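CysE, serine acetyltransferase (Brucella abortus, PDB 4HZD) probably transfers the acetyl group of acetyl-coenzyme A to the hydroxyl of L-serine, the first step of bacterial cysteine biosynthesis, using a left-handed beta-helix that binds coenzyme A. Local coordinates at residues L166-G171 / S185-V190; H21-E26 / A43-Q48; L63-V68 / Q143-S148. All coordinates share one frame; numbering follows the deposited sequence.

Interaction 1. Residues L166-G171 / S185-V190; sequences LDHATG and SILHGV. With COA (coenzyme A), chain C.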
loop_
_atom_site.group_PDB
_atom_site.type_symbol
_atom_site.label_atom_id
_atom_site.label_comp_id
_atom_site.label_asym_id
_atom_site.label_seq_id
_atom_site.Cartn_x
_atom_site.Cartn_y
_atom_site.Cartn_z
ATOM N N LEU A 166 -16.830 11.121 23.039
ATOM C CA LEU A 166 -16.094 12.114 22.256
ATOM C C LEU A 166 -16.837 12.310 20.944
ATOM O O LEU A 166 -16.626 11.568 19.953
ATOM C CB LEU A 166 -14.674 11.601 21.984
ATOM C CG LEU A 166 -13.493 12.457 22.384
ATOM C CD1 LEU A 166 -13.564 12.860 23.864
ATOM C CD2 LEU A 166 -12.164 11.731 22.074
ATOM N N ASP A 167 -17.750 13.264 20.946
ATOM C CA ASP A 167 -18.751 13.323 19.897
ATOM C C ASP A 167 -18.174 14.156 18.771
ATOM O O ASP A 167 -17.794 15.298 18.999
ATOM C CB ASP A 167 -20.050 13.957 20.466
ATOM C CG ASP A 167 -21.221 13.995 19.436
ATOM O OD1 ASP A 167 -21.178 13.295 18.400
ATOM O OD2 ASP A 167 -22.193 14.738 19.683
ATOM N N HIS A 168 -18.076 13.583 17.563
ATOM C CA HIS A 168 -17.520 14.302 16.356
ATOM C C HIS A 168 -16.018 14.412 16.409
ATOM O O HIS A 168 -15.365 14.071 15.435
ATOM C CB HIS A 168 -18.179 15.680 16.110
ATOM C CG HIS A 168 -19.676 15.617 15.946
ATOM N ND1 HIS A 168 -20.276 14.863 15.000
ATOM C CD2 HIS A 168 -20.715 16.241 16.668
ATOM C CE1 HIS A 168 -21.629 14.974 15.105
ATOM N NE2 HIS A 168 -21.898 15.813 16.123
ATOM N N ALA A 169 -15.489 14.828 17.572
ATOM C CA ALA A 169 -14.056 14.819 17.964
ATOM C C ALA A 169 -13.085 15.742 17.262
ATOM O O ALA A 169 -12.082 16.122 17.863
ATOM C CB ALA A 169 -13.492 13.374 17.992
ATOM N N THR A 170 -13.328 16.101 16.007
ATOM C CA THR A 170 -12.318 16.876 15.279
ATOM C C THR A 170 -11.814 18.112 16.062
ATOM O O THR A 170 -12.595 18.987 16.414
ATOM C CB THR A 170 -12.907 17.426 13.966
ATOM O OG1 THR A 170 -13.605 16.390 13.260
ATOM C CG2 THR A 170 -11.795 18.134 13.094
ATOM N N GLY A 171 -10.500 18.207 16.275
ATOM C CA GLY A 171 -9.886 19.437 16.802
ATOM C C GLY A 171 -9.643 19.360 18.310
ATOM O O GLY A 171 -9.178 20.312 18.906
ATOM N N SER A 185 -19.046 13.862 28.484
ATOM C CA SER A 185 -19.230 14.012 27.038
ATOM C C SER A 185 -18.490 15.241 26.559
ATOM O O SER A 185 -18.631 16.342 27.134
ATOM C CB SER A 185 -20.707 14.110 26.654
ATOM O OG SER A 185 -21.377 12.922 27.041
ATOM N N ILE A 186 -17.671 15.065 25.515
ATOM C CA ILE A 186 -16.865 16.156 24.961
ATOM C C ILE A 186 -17.106 16.278 23.444
ATOM O O ILE A 186 -17.045 15.289 22.706
ATOM C CB ILE A 186 -15.347 15.977 25.249
ATOM C CG1 ILE A 186 -15.062 15.718 26.746
ATOM C CG2 ILE A 186 -14.530 17.176 24.738
ATOM C CD1 ILE A 186 -13.592 15.539 27.068
ATOM N N LEU A 187 -17.370 17.488 22.972
ATOM C CA LEU A 187 -17.585 17.674 21.540
ATOM C C LEU A 187 -16.308 18.049 20.766
ATOM O O LEU A 187 -15.253 18.123 21.353
ATOM C CB LEU A 187 -18.793 18.608 21.296
ATOM C CG LEU A 187 -19.955 17.580 21.198
ATOM C CD1 LEU A 187 -20.761 17.422 22.476
ATOM C CD2 LEU A 187 -20.812 17.777 19.959
ATOM N N HIS A 188 -16.405 18.220 19.449
ATOM C CA HIS A 188 -15.272 18.693 18.610
ATOM C C HIS A 188 -14.919 20.138 18.923
ATOM O O HIS A 188 -15.753 20.901 19.455
ATOM C CB HIS A 188 -15.648 18.634 17.139
ATOM C CG HIS A 188 -16.917 19.391 16.825
ATOM N ND1 HIS A 188 -18.127 18.974 17.258
ATOM C CD2 HIS A 188 -17.134 20.580 16.121
ATOM C CE1 HIS A 188 -19.078 19.833 16.839
ATOM N NE2 HIS A 188 -18.467 20.829 16.152
ATOM N N GLY A 189 -13.685 20.495 18.586
ATOM C CA GLY A 189 -13.127 21.849 18.758
ATOM C C GLY A 189 -12.829 22.187 20.220
ATOM O O GLY A 189 -12.682 23.343 20.565
ATOM N N VAL A 190 -12.744 21.173 21.064
ATOM C CA VAL A 190 -12.546 21.394 22.508
ATOM C C VAL A 190 -11.068 21.353 22.890
ATOM O O VAL A 190 -10.327 20.463 22.438
ATOM C CB VAL A 190 -13.384 20.442 23.370
ATOM C CG1 VAL A 190 -12.912 20.486 24.831
ATOM C CG2 VAL A 190 -14.860 20.850 23.280
HETATM N N1A COA C . -22.963 31.094 24.085
HETATM C C2A COA C . -23.363 32.243 24.671
HETATM N N3A COA C . -24.494 32.347 25.402
HETATM C C4A COA C . -25.316 31.272 25.566
HETATM C C5A COA C . -24.959 29.986 24.945
HETATM C C6A COA C . -23.689 29.950 24.169
HETATM N N6A COA C . -23.259 28.816 23.557
HETATM N N7A COA C . -25.945 29.122 25.279
HETATM C C8A COA C . -26.850 29.789 26.046
HETATM N N9A COA C . -26.469 31.070 26.210
HETATM C C1B COA C . -27.167 32.146 26.964
HETATM C C2B COA C . -28.446 32.594 26.272
HETATM O O2B COA C . -28.175 33.558 25.253
HETATM C C3B COA C . -29.241 33.176 27.425
HETATM O O3B COA C . -28.906 34.565 27.617
HETATM P P3B COA C . -30.025 35.709 27.900
HETATM O O7A COA C . -30.836 35.100 29.029
HETATM O O8A COA C . -30.770 35.863 26.589
HETATM O O9A COA C . -29.232 36.950 28.268
HETATM C C4B COA C . -28.801 32.336 28.630
HETATM O O4B COA C . -27.542 31.742 28.285
HETATM C C5B COA C . -29.795 31.227 28.969
HETATM O O5B COA C . -29.894 30.324 27.864
HETATM P P1A COA C . -30.543 28.851 27.995
HETATM O O1A COA C . -30.605 28.272 26.597
HETATM O O2A COA C . -31.808 28.960 28.826
HETATM O O3A COA C . -29.426 28.059 28.869
HETATM P P2A COA C . -29.165 26.460 28.812
HETATM O O4A COA C . -30.488 25.783 28.552
HETATM O O5A COA C . -28.353 26.053 30.024
HETATM O O6A COA C . -28.229 26.290 27.496
HETATM C CBP COA C . -26.353 24.961 26.566
HETATM C CCP COA C . -27.827 25.009 26.983
HETATM C CDP COA C . -25.664 26.265 26.939
HETATM C CEP COA C . -25.706 23.808 27.340
HETATM C CAP COA C . -26.287 24.724 25.031
HETATM O OAP COA C . -27.020 25.728 24.293
HETATM C C9P COA C . -24.889 24.630 24.448
HETATM O O9P COA C . -24.390 25.572 23.833
HETATM N N8P COA C . -24.263 23.468 24.647
HETATM C C7P COA C . -23.390 22.844 23.677
HETATM C C6P COA C . -24.135 21.941 22.696
HETATM C C5P COA C . -23.247 21.650 21.505
HETATM O O5P COA C . -22.069 21.982 21.518
HETATM N N4P COA C . -23.849 21.019 20.481
HETATM C C3P COA C . -23.283 20.786 19.162
HETATM C C2P COA C . -24.044 19.689 18.421
HETATM S S1P COA C . -23.042 19.105 17.035
#
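Packing is tightest where the loop after Leu166 runs alongside the chain leaving strand 185-186. Asp167 N donates to Ile186 O (2.8 Å), nearly along the C=O axis, and the Leu166 methyl CD1 rests on Ile186 CB at 3.8 Å, both side chains pointing the same way. Further on, Gly189 N bonds to Thr170 O from above the carbonyl plane (2.9 Å), while His188 CB presses on the same oxygen. Gly171, at positive phi, passes close to Gly189. These are successive parallel coils of the left-handed beta-helix built from hexapeptide repeats, and Leu166 and Ile186 form the parallel bridge between them. In contrast to this bonded backbone side, the side where His168 and Leu187 line the coenzyme A pocket joins the segments through van der Waals contacts of side chains. Asp167 CG lies anti to the backbone N (chi1 -177°), which puts Asp167 OD2 3.3 Å from Leu187 CD2 and sets OD1 over the centre of the His168 ring. Leu187 CD2 also meets the edge of that ring, and the coenzyme thiol S1P lies 3.6 Å from His168 NE2. The two histidine side chains run alongside each other, their ring planes 83° apart, with His168 CB 3.5 Å from His188 ND1, a buried nitrogen without a polar partner in the model. The second subunit binds His168 ND1 through its Asp153 and His188 NE2 through its Thr191.

Interaction 2. Residues H21-E26 / A43-Q48; sequences HSIRAE and ATILNQ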
loop_
_atom_site.group_PDB
_atom_site.type_symbol
_atom_site.label_atom_id
_atom_site.label_comp_id
_atom_site.label_asym_id
_atom_site.label_seq_id
_atom_site.Cartn_x
_atom_site.Cartn_y
_atom_site.Cartn_z
ATOM N N HIS A 21 -22.848 -9.477 21.160
ATOM C CA HIS A 21 -23.796 -10.265 20.371
ATOM C C HIS A 21 -24.590 -9.407 19.436
ATOM O O HIS A 21 -24.806 -9.801 18.286
ATOM C CB HIS A 21 -24.714 -11.139 21.249
ATOM C CG HIS A 21 -23.965 -12.167 22.054
ATOM N ND1 HIS A 21 -24.081 -12.261 23.395
ATOM C CD2 HIS A 21 -23.030 -13.137 21.666
ATOM C CE1 HIS A 21 -23.274 -13.252 23.845
ATOM N NE2 HIS A 21 -22.628 -13.780 22.792
ATOM N N SER A 22 -25.043 -8.236 19.884
ATOM C CA SER A 22 -25.750 -7.337 18.953
ATOM C C SER A 22 -24.837 -6.894 17.821
ATOM O O SER A 22 -25.275 -6.798 16.676
ATOM C CB SER A 22 -26.305 -6.079 19.629
ATOM O OG SER A 22 -26.918 -6.435 20.829
ATOM N N ILE A 23 -23.580 -6.581 18.145
ATOM C CA ILE A 23 -22.641 -6.165 17.113
ATOM C C ILE A 23 -22.437 -7.286 16.073
ATOM O O ILE A 23 -22.444 -7.014 14.898
ATOM C CB ILE A 23 -21.287 -5.688 17.695
ATOM C CG1 ILE A 23 -21.457 -4.292 18.308
ATOM C CG2 ILE A 23 -20.184 -5.671 16.607
ATOM C CD1 ILE A 23 -20.340 -3.920 19.280
ATOM N N ARG A 24 -22.288 -8.529 16.512
ATOM C CA ARG A 24 -22.150 -9.658 15.571
ATOM C C ARG A 24 -23.387 -9.791 14.640
ATOM O O ARG A 24 -23.245 -9.977 13.429
ATOM C CB ARG A 24 -21.904 -10.965 16.331
ATOM C CG ARG A 24 -20.540 -11.043 17.033
ATOM C CD ARG A 24 -20.274 -12.509 17.469
ATOM N NE ARG A 24 -20.090 -13.385 16.308
ATOM C CZ ARG A 24 -18.969 -13.478 15.599
ATOM N NH1 ARG A 24 -17.915 -12.734 15.900
ATOM N NH2 ARG A 24 -18.891 -14.318 14.582
ATOM N N ALA A 25 -24.585 -9.693 15.218
ATOM C CA ALA A 25 -25.823 -9.766 14.432
ATOM C C ALA A 25 -25.945 -8.611 13.415
ATOM O O ALA A 25 -26.323 -8.804 12.236
ATOM C CB ALA A 25 -27.016 -9.788 15.371
ATOM N N GLU A 26 -25.658 -7.402 13.884
ATOM C CA GLU A 26 -25.698 -6.193 13.044
ATOM C C GLU A 26 -24.687 -6.293 11.892
ATOM O O GLU A 26 -24.968 -5.848 10.770
ATOM C CB GLU A 26 -25.436 -4.936 13.895
ATOM C CG GLU A 26 -26.584 -4.485 14.834
ATOM C CD GLU A 26 -26.100 -3.679 16.059
ATOM O OE1 GLU A 26 -24.926 -3.249 16.108
ATOM O OE2 GLU A 26 -26.889 -3.474 17.020
ATOM N N ALA A 43 -13.595 -9.256 8.318
ATOM C CA ALA A 43 -12.229 -9.136 8.846
ATOM C C ALA A 43 -12.233 -8.319 10.129
ATOM O O ALA A 43 -11.376 -8.521 11.020
ATOM C CB ALA A 43 -11.321 -8.497 7.823
ATOM N N THR A 44 -13.177 -7.378 10.236
ATOM C CA THR A 44 -13.171 -6.570 11.448
ATOM C C THR A 44 -14.076 -7.055 12.590
ATOM O O THR A 44 -13.741 -6.823 13.734
ATOM C CB THR A 44 -13.101 -5.005 11.277
ATOM O OG1 THR A 44 -13.995 -4.293 12.161
ATOM C CG2 THR A 44 -12.988 -4.496 9.863
ATOM N N ILE A 45 -15.203 -7.695 12.269
ATOM C CA ILE A 45 -16.115 -8.180 13.302
ATOM C C ILE A 45 -16.261 -9.712 13.242
ATOM O O ILE A 45 -15.974 -10.398 14.212
ATOM C CB ILE A 45 -17.539 -7.602 13.101
ATOM C CG1 ILE A 45 -17.555 -6.051 13.111
ATOM C CG2 ILE A 45 -18.539 -8.248 14.054
ATOM C CD1 ILE A 45 -17.262 -5.407 14.448
ATOM N N LEU A 46 -16.772 -10.224 12.116
ATOM C CA LEU A 46 -17.338 -11.586 12.118
ATOM C C LEU A 46 -16.290 -12.701 12.300
ATOM O O LEU A 46 -16.574 -13.698 12.932
ATOM C CB LEU A 46 -18.270 -11.797 10.931
ATOM C CG LEU A 46 -19.558 -10.981 11.110
ATOM C CD1 LEU A 46 -20.297 -10.785 9.811
ATOM C CD2 LEU A 46 -20.484 -11.609 12.151
ATOM N N ASN A 47 -15.080 -12.509 11.791
ATOM C CA ASN A 47 -14.003 -13.471 12.031
ATOM C C ASN A 47 -13.352 -13.326 13.417
ATOM O O ASN A 47 -12.499 -14.139 13.755
ATOM C CB ASN A 47 -12.861 -13.374 10.979
ATOM C CG ASN A 47 -13.297 -13.739 9.570
ATOM O OD1 ASN A 47 -14.326 -14.367 9.379
ATOM N ND2 ASN A 47 -12.495 -13.344 8.573
ATOM N N GLN A 48 -13.687 -12.277 14.177
ATOM C CA GLN A 48 -12.999 -12.029 15.441
ATOM C C GLN A 48 -13.675 -12.858 16.525
ATOM O O GLN A 48 -14.901 -12.999 16.525
ATOM C CB GLN A 48 -13.042 -10.529 15.800
ATOM C CG GLN A 48 -12.437 -9.622 14.725
ATOM C CD GLN A 48 -10.918 -9.648 14.714
ATOM O OE1 GLN A 48 -10.294 -10.220 15.603
ATOM N NE2 GLN A 48 -10.315 -9.009 13.719
#
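The guanidinium of Arg24 has Leu46 CD2 over one face, 4.0 Å above the plane and displaced toward the rim, and Leu46 O at its edge, in plane. From that edge Arg24 NH2 donates to Leu46 O at 2.9 Å, fairly straight at 155° and directed at a lone pair of the carbonyl; NH1 adds a weak second bond to the same oxygen. Arg24 NH1 also comes within 3.1 Å of Gln48 O, so the carbonyls of Leu46 and Gln48 both lie near the charged group. The arginine chain leaves helix 18-33 with CG beside the backbone N and bends at chi3 (67°), which swings its end across to the neighbouring helix. Deeper in, Ile23 and Ile45 cross at about a right angle, CG2 of Ile23 meeting CD1 of Ile45 at 3.6 Å, and both lean on Val112 of helix 109-113. The Gln48 side chain folds back onto helix 38-46, Gln48 NE2 donating to Ala43 O at 2.9 Å; Gln75 of the third subunit donates to this oxygen too. The Leu46 carbonyl, near the end of its helix, may favour the positive charge that pairs helices 18-33 and 38-46 in the helical N-terminal serine acetyltransferase domain.

Interaction 3. Residues L63-V68 / Q143-S148; sequences LGHPDV and QSRSSS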
loop_
_atom_site.group_PDB
_atom_site.type_symbol
_atom_site.label_atom_id
_atom_site.label_comp_id
_atom_site.label_asym_id
_atom_site.label_seq_id
_atom_site.Cartn_x
_atom_site.Cartn_y
_atom_site.Cartn_z
ATOM N N LEU A 63 -4.991 3.253 12.095
ATOM C CA LEU A 63 -3.704 3.917 12.422
ATOM C C LEU A 63 -2.546 3.346 11.616
ATOM O O LEU A 63 -1.498 4.001 11.470
ATOM C CB LEU A 63 -3.407 3.756 13.938
ATOM C CG LEU A 63 -4.452 4.306 14.915
ATOM C CD1 LEU A 63 -4.165 3.825 16.325
ATOM C CD2 LEU A 63 -4.489 5.828 14.817
ATOM N N GLY A 64 -2.691 2.114 11.134
ATOM C CA GLY A 64 -1.620 1.498 10.315
ATOM C C GLY A 64 -1.044 2.384 9.207
ATOM O O GLY A 64 -1.794 3.095 8.545
ATOM N N HIS A 65 0.281 2.332 9.020
ATOM C CA HIS A 65 1.029 3.127 8.027
ATOM C C HIS A 65 2.312 2.395 7.657
ATOM O O HIS A 65 2.823 1.640 8.469
ATOM C CB HIS A 65 1.405 4.457 8.657
ATOM C CG HIS A 65 1.926 5.462 7.675
ATOM N ND1 HIS A 65 3.220 5.547 7.369
ATOM C CD2 HIS A 65 1.270 6.422 6.907
ATOM C CE1 HIS A 65 3.405 6.495 6.433
ATOM N NE2 HIS A 65 2.215 7.049 6.164
ATOM N N PRO A 66 2.872 2.620 6.437
ATOM C CA PRO A 66 4.169 1.986 6.176
ATOM C C PRO A 66 5.180 2.218 7.329
ATOM O O PRO A 66 6.025 1.357 7.596
ATOM C CB PRO A 66 4.634 2.614 4.837
ATOM C CG PRO A 66 3.502 3.483 4.349
ATOM C CD PRO A 66 2.303 3.268 5.236
ATOM N N ASP A 67 5.063 3.339 8.046
ATOM C CA ASP A 67 6.001 3.651 9.135
ATOM C C ASP A 67 5.944 2.679 10.309
ATOM O O ASP A 67 6.970 2.341 10.865
ATOM C CB ASP A 67 5.709 5.033 9.685
ATOM C CG ASP A 67 6.263 6.137 8.824
ATOM O OD1 ASP A 67 7.373 5.997 8.233
ATOM O OD2 ASP A 67 5.577 7.173 8.771
ATOM N N VAL A 68 4.738 2.286 10.709
ATOM C CA VAL A 68 4.541 1.275 11.760
ATOM C C VAL A 68 3.240 0.544 11.379
ATOM O O VAL A 68 2.165 1.168 11.339
ATOM C CB VAL A 68 4.331 1.842 13.186
ATOM C CG1 VAL A 68 4.059 0.688 14.163
ATOM C CG2 VAL A 68 5.476 2.722 13.653
ATOM N N GLN A 143 0.099 9.100 19.679
ATOM C CA GLN A 143 -0.442 10.462 19.839
ATOM C C GLN A 143 -0.380 11.207 18.501
ATOM O O GLN A 143 -1.351 11.840 18.090
ATOM C CB GLN A 143 0.337 11.277 20.885
ATOM C CG GLN A 143 -0.092 12.747 20.950
ATOM C CD GLN A 143 0.861 13.618 21.770
ATOM O OE1 GLN A 143 1.962 13.185 22.123
ATOM N NE2 GLN A 143 0.423 14.828 22.112
ATOM N N SER A 144 0.752 11.067 17.828
ATOM C CA SER A 144 1.004 11.720 16.543
ATOM C C SER A 144 0.096 11.187 15.479
ATOM O O SER A 144 -0.519 11.962 14.696
ATOM C CB SER A 144 2.481 11.528 16.116
ATOM O OG SER A 144 2.677 12.065 14.819
ATOM N N ARG A 145 -0.015 9.861 15.420
ATOM C CA ARG A 145 -0.889 9.257 14.432
ATOM C C ARG A 145 -2.377 9.563 14.713
ATOM O O ARG A 145 -3.165 9.840 13.793
ATOM C CB ARG A 145 -0.612 7.748 14.358
ATOM C CG ARG A 145 -1.276 7.113 13.174
ATOM C CD ARG A 145 -0.468 7.259 11.879
ATOM N NE ARG A 145 -1.231 6.495 10.920
ATOM C CZ ARG A 145 -1.640 6.910 9.736
ATOM N NH1 ARG A 145 -1.311 8.102 9.259
ATOM N NH2 ARG A 145 -2.359 6.085 9.013
ATOM N N SER A 146 -2.759 9.568 15.992
ATOM C CA SER A 146 -4.146 9.916 16.353
ATOM C C SER A 146 -4.436 11.371 16.009
ATOM O O SER A 146 -5.495 11.677 15.422
ATOM C CB SER A 146 -4.462 9.603 17.827
ATOM O OG SER A 146 -5.750 10.089 18.196
ATOM N N SER A 147 -3.480 12.265 16.295
ATOM C CA SER A 147 -3.687 13.670 15.915
ATOM C C SER A 147 -3.951 13.791 14.416
ATOM O O SER A 147 -4.812 14.566 13.989
ATOM C CB SER A 147 -2.487 14.547 16.304
ATOM O OG SER A 147 -2.837 15.905 16.115
ATOM N N SER A 148 -3.216 13.017 13.608
ATOM C CA SER A 148 -3.292 13.168 12.134
ATOM C C SER A 148 -4.521 12.494 11.530
ATOM O O SER A 148 -5.124 13.021 10.590
ATOM C CB SER A 148 -2.003 12.662 11.454
ATOM O OG SER A 148 -2.244 12.440 10.079
#
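Gln143 and Ser144, at the start of the segment, turn from the loop and meet the fifth subunit, Ser144 OG bonding to its Tyr114 O. Arg145 comes next and carries the contact. With CG anti to the backbone N, its first torsion brings Arg145 CG alongside Leu63 CD2 at 3.8 Å, and the bend at chi2 (83°) turns the rest of the chain to the carbonyls at the end of helix 51-63. Arg145 NE gives Leu63 O a short bond of 2.6 Å, nearly straight at 166°, approaching from above the carbonyl plane though the oxygen lies in the guanidinium plane. Arg145 NH2 adds weak bonds to the same oxygen and to Gly64 O (3.1 Å). Two carbonyls at a helix end would favour the positive group. His65 crosses over one guanidinium face, CB and CD2 nearest; Asp67 N holds the ring by donating to His65 ND1 at 3.0 Å within the turn 65-68. Ser146 follows, near Leu63 CD2, its hydroxyl bonded to Thr152, and Ser147 and Ser148 again bond to the fifth subunit. Leu63 also touches Thr123 of helix 116-132 and Leu73 of helix 70-83; helix 136-149 leads on to strand 152-154 of the beta-helix.

In the fold
Along the chain the contacts close in series: interaction 2 joins the first two helices, interaction 3 ties the loop after helix 51-63 to the last helix, 136-149, and interaction 1 follows in the beta-helix. The centres of interactions 1 and 2 lie about 27 Å apart. Those of interactions 2 and 3 are separated by about 25 Å, those of interactions 1 and 3 by about 20 Å, and none touches another. Interactions 2 and 3 share the helical part, each with an arginine bonded to backbone carbonyls. Interaction 1 contains two residues of the coenzyme A pocket. All three border other subunits of the hexamer, so helical part and beta-helix alike take part in assembly.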